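Local coordinates for epoxide hydrolase (Aspergillus niger, PDB 3G02), which hydrolyses epoxides to vicinal diols and is here an enantioselective mutant, generated by directed evolution, of an enzyme with the alpha/beta-hydrolase fold, at the interface of chains A and B. Coordinates in Å, arbitrary orientation; residue numbers count along the deposited sequence, not the author numbering. Chains: chain A/B, Epoxide hydrolase.

Contact 1: the interface of chains A and B. Residues chain A 57, 267, 273, 276-277; chain B 262, 265-266.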
loop_
_atom_site.group_PDB
_atom_site.type_symbol
_atom_site.label_atom_id
_atom_site.label_comp_id
_atom_site.label_asym_id
_atom_site.label_seq_id
_atom_site.Cartn_x
_atom_site.Cartn_y
_atom_site.Cartn_z
ATOM N N ILE A 57 -4.925 1.805 11.433
ATOM C CA ILE A 57 -6.010 2.547 12.078
ATOM C C ILE A 57 -7.141 1.631 12.544
ATOM O O ILE A 57 -7.500 0.668 11.871
ATOM C CB ILE A 57 -6.585 3.655 11.172
ATOM C CG1 ILE A 57 -7.086 3.064 9.849
ATOM C CG2 ILE A 57 -5.536 4.745 10.920
ATOM C CD1 ILE A 57 -8.409 3.601 9.416
ATOM N N LEU A 267 -6.351 6.590 -3.265
ATOM C CA LEU A 267 -6.573 7.611 -2.234
ATOM C C LEU A 267 -7.332 8.844 -2.723
ATOM O O LEU A 267 -7.913 9.580 -1.915
ATOM C CB LEU A 267 -5.253 8.018 -1.577
ATOM C CG LEU A 267 -4.451 6.873 -0.952
ATOM C CD1 LEU A 267 -3.313 7.469 -0.189
ATOM C CD2 LEU A 267 -5.295 5.981 -0.043
ATOM N N ALA A 273 -10.573 7.183 2.387
ATOM C CA ALA A 273 -9.368 6.450 1.984
ATOM C C ALA A 273 -8.123 7.268 2.311
ATOM O O ALA A 273 -7.181 6.763 2.921
ATOM C CB ALA A 273 -9.403 6.104 0.498
ATOM N N ALA A 276 -7.537 7.490 6.148
ATOM C CA ALA A 276 -7.004 6.257 6.726
ATOM C C ALA A 276 -5.504 6.110 6.457
ATOM O O ALA A 276 -4.721 5.832 7.372
ATOM C CB ALA A 276 -7.767 5.045 6.214
ATOM N N TRP A 277 -5.112 6.310 5.199
ATOM C CA TRP A 277 -3.723 6.117 4.788
ATOM C C TRP A 277 -2.790 7.135 5.437
ATOM O O TRP A 277 -1.730 6.774 5.963
ATOM C CB TRP A 277 -3.644 6.227 3.273
ATOM C CG TRP A 277 -2.321 5.879 2.633
ATOM C CD1 TRP A 277 -1.299 6.740 2.337
ATOM C CD2 TRP A 277 -1.911 4.589 2.154
ATOM N NE1 TRP A 277 -0.276 6.063 1.707
ATOM C CE2 TRP A 277 -0.625 4.745 1.583
ATOM C CE3 TRP A 277 -2.503 3.319 2.150
ATOM C CZ2 TRP A 277 0.077 3.676 1.015
ATOM C CZ3 TRP A 277 -1.801 2.253 1.592
ATOM C CH2 TRP A 277 -0.521 2.440 1.038
ATOM N N THR B 262 -5.584 -0.693 8.051
ATOM C CA THR B 262 -5.588 0.516 7.247
ATOM C C THR B 262 -6.009 0.242 5.813
ATOM O O THR B 262 -6.945 0.869 5.321
ATOM C CB THR B 262 -4.223 1.191 7.268
ATOM O OG1 THR B 262 -3.917 1.542 8.618
ATOM C CG2 THR B 262 -4.208 2.452 6.388
ATOM N N HIS B 265 -9.698 -0.647 5.431
ATOM C CA HIS B 265 -10.567 0.528 5.446
ATOM C C HIS B 265 -10.466 1.349 4.159
ATOM O O HIS B 265 -11.486 1.810 3.626
ATOM C CB HIS B 265 -10.287 1.388 6.675
ATOM C CG HIS B 265 -10.895 0.850 7.933
ATOM N ND1 HIS B 265 -12.257 0.815 8.141
ATOM C CD2 HIS B 265 -10.331 0.325 9.045
ATOM C CE1 HIS B 265 -12.506 0.298 9.331
ATOM N NE2 HIS B 265 -11.354 -0.006 9.900
ATOM N N VAL B 266 -9.244 1.523 3.661
ATOM C CA VAL B 266 -9.012 2.262 2.423
ATOM C C VAL B 266 -9.830 1.686 1.267
ATOM O O VAL B 266 -10.516 2.421 0.558
ATOM C CB VAL B 266 -7.504 2.299 2.068
ATOM C CG1 VAL B 266 -7.274 2.767 0.632
ATOM C CG2 VAL B 266 -6.757 3.194 3.050
#
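B:Thr262 and B:Val266, one turn apart on helix 260-268, press against helix 271-284 and a loop of chain A in a helix-and-loop contact within the deposited two-fold dimer of this alpha/beta-hydrolase-fold enzyme. The two methyls of B:Val266 divide the work. CG2 lies 3.6 Å from the backbone O of A:Ala273 and also packs on CB of A:Ala276, while CG1 reaches the methyl CD2 of A:Leu267 at 3.8 Å and CB of A:Ala273 at 4.0 Å. The small alanine side chains probably let the valine approach the backbone of the helix closely.

The two branches of B:Thr262 meet different parts of chain A. Its hydroxyl OG1 accepts a hydrogen bond from the backbone N of A:Ile57 (3.0 Å, 154° at the hydrogen), pinning the loop of chain A to the helix of chain B. Its methyl CG2 turns instead to the backbone of helix 271-284, 3.6 Å from O of A:Ala276. The side chain of A:Ile57 crosses that of B:Thr262 at about a right angle. Its first torsion (chi1 57°) sets CG1 beside B:Thr262, 3.9 Å from CA, and the turn at chi2 (136°) then takes CD1 to the imidazole of B:His265, 3.8 Å from CD2.

Behind this first shell, CG of A:Leu267 sits over one face of the A:Trp277 indole, toward its rim, and may help hold the CD2 methyl against B:Val266.

Contact 2: the interface of chains A and B. Residues chain A 258, 260, 316; chain B 46-47, 55.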
loop_
_atom_site.group_PDB
_atom_site.type_symbol
_atom_site.label_atom_id
_atom_site.label_comp_id
_atom_site.label_asym_id
_atom_site.label_seq_id
_atom_site.Cartn_x
_atom_site.Cartn_y
_atom_site.Cartn_z
ATOM N N THR A 258 6.705 1.967 -6.019
ATOM C CA THR A 258 6.496 0.990 -7.093
ATOM C C THR A 258 5.219 1.173 -7.903
ATOM O O THR A 258 5.194 0.871 -9.103
ATOM C CB THR A 258 6.517 -0.444 -6.550
ATOM O OG1 THR A 258 5.481 -0.603 -5.568
ATOM C CG2 THR A 258 7.870 -0.758 -5.924
ATOM N N PRO A 260 2.892 4.238 -7.856
ATOM C CA PRO A 260 2.313 5.542 -7.524
ATOM C C PRO A 260 0.992 5.822 -8.231
ATOM O O PRO A 260 0.121 6.470 -7.653
ATOM C CB PRO A 260 3.397 6.536 -7.970
ATOM C CG PRO A 260 4.229 5.784 -8.962
ATOM C CD PRO A 260 4.232 4.377 -8.458
ATOM N N ARG A 316 9.966 6.882 -5.807
ATOM C CA ARG A 316 10.694 5.916 -6.637
ATOM C C ARG A 316 12.202 6.181 -6.665
ATOM O O ARG A 316 12.978 5.281 -6.984
ATOM C CB ARG A 316 10.110 5.824 -8.046
ATOM C CG ARG A 316 10.008 7.135 -8.793
ATOM C CD ARG A 316 9.295 6.888 -10.095
ATOM N NE ARG A 316 8.956 8.100 -10.834
ATOM C CZ ARG A 316 7.821 8.780 -10.694
ATOM N NH1 ARG A 316 6.909 8.398 -9.807
ATOM N NH2 ARG A 316 7.600 9.855 -11.438
ATOM N N TYR B 46 2.004 12.217 -14.590
ATOM C CA TYR B 46 3.005 11.538 -15.408
ATOM C C TYR B 46 2.865 10.020 -15.282
ATOM O O TYR B 46 2.839 9.305 -16.285
ATOM C CB TYR B 46 4.411 11.985 -15.012
ATOM C CG TYR B 46 5.522 11.182 -15.641
ATOM C CD1 TYR B 46 5.854 11.344 -16.988
ATOM C CD2 TYR B 46 6.248 10.261 -14.892
ATOM C CE1 TYR B 46 6.875 10.606 -17.562
ATOM C CE2 TYR B 46 7.274 9.519 -15.461
ATOM C CZ TYR B 46 7.580 9.699 -16.797
ATOM O OH TYR B 46 8.598 8.970 -17.365
ATOM N N GLU B 47 2.735 9.542 -14.048
ATOM C CA GLU B 47 2.668 8.107 -13.788
ATOM C C GLU B 47 1.421 7.449 -14.376
ATOM O O GLU B 47 1.496 6.342 -14.914
ATOM C CB GLU B 47 2.757 7.831 -12.286
ATOM C CG GLU B 47 4.039 8.350 -11.639
ATOM C CD GLU B 47 3.853 9.688 -10.935
ATOM O OE1 GLU B 47 3.075 10.533 -11.427
ATOM O OE2 GLU B 47 4.502 9.890 -9.883
ATOM N N PHE B 55 3.766 1.983 -13.492
ATOM C CA PHE B 55 3.483 2.571 -12.182
ATOM C C PHE B 55 2.107 2.179 -11.667
ATOM O O PHE B 55 1.623 2.729 -10.678
ATOM C CB PHE B 55 3.611 4.097 -12.232
ATOM C CG PHE B 55 4.989 4.578 -12.580
ATOM C CD1 PHE B 55 6.089 4.199 -11.812
ATOM C CD2 PHE B 55 5.190 5.418 -13.672
ATOM C CE1 PHE B 55 7.371 4.642 -12.132
ATOM C CE2 PHE B 55 6.466 5.871 -13.996
ATOM C CZ PHE B 55 7.556 5.480 -13.222
#
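A salt bridge flanked by apolar packing joins chains A and B at this part of a two-fold symmetric homodimer interface; if the deposited dimer is the biological one, the pair and its symmetry twin would help hold the two copies in register. A:Arg316 sends its guanidinium NH1 to the carboxylate OE2 of B:Glu47 at 2.8 Å, in a nearly straight hydrogen bond (169° at the hydrogen). The acceptor lies in the guanidinium plane, but the donor comes to the anti side of the carboxylate, tilted out of its plane, and the two flat groups stand about 80° apart. With the planes so steeply crossed, the bond runs through NH1 and the groups do not pair in parallel.

The arginine chain, extended from CG to NE, crosses the B:Phe55 side chain at about a right angle and lays its CD against the CE1/CZ rim of the ring, 3.6 Å from CE1; the guanidinium and ring planes are obliquely inclined. CZ of the same ring lies 3.8 Å above one face of the guanidinium, offset toward its rim, and should limit how far the group can swing. NH2 points toward B:Tyr46, with ring atom CD2 3.7 Å away.

A:Pro260 fills the angle between the two chain B side chains: its CG is 3.7 Å from CG of B:Glu47 and equally 3.7 Å from CB of B:Phe55. The bend of the glutamate at chi2 (99°) carries its carboxylate up to the arginine while its CG remains against the proline.

In the fold, A:Pro260 opens helix 260-268 just after A:Thr258 ends helix 251-258, and A:Arg316 follows the predicted proton donor A:Tyr315 in helix 315-318; B:Glu47 starts the 3-10 helix 47-49, and B:Phe55 lies in a loop.

Contact 1 and contact 2 lie about 19 Å apart, centre to centre of their C-alpha atoms, along one interface. Helix 260-268 links them: A:Pro260, the first residue of that helix, belongs to contact 2 and A:Leu267 to contact 1, where the same helix of chain B is also used. The same loop supplies B:Phe55 to contact 2 and A:Ile57 to contact 1, from opposite chains. Two-fold symmetry repeats both contacts with the chains exchanged. Because A:Arg316 of contact 2 directly follows A:Tyr315, dimer packing might help steady that side of the active site, though the structure alone does not show an effect on catalysis.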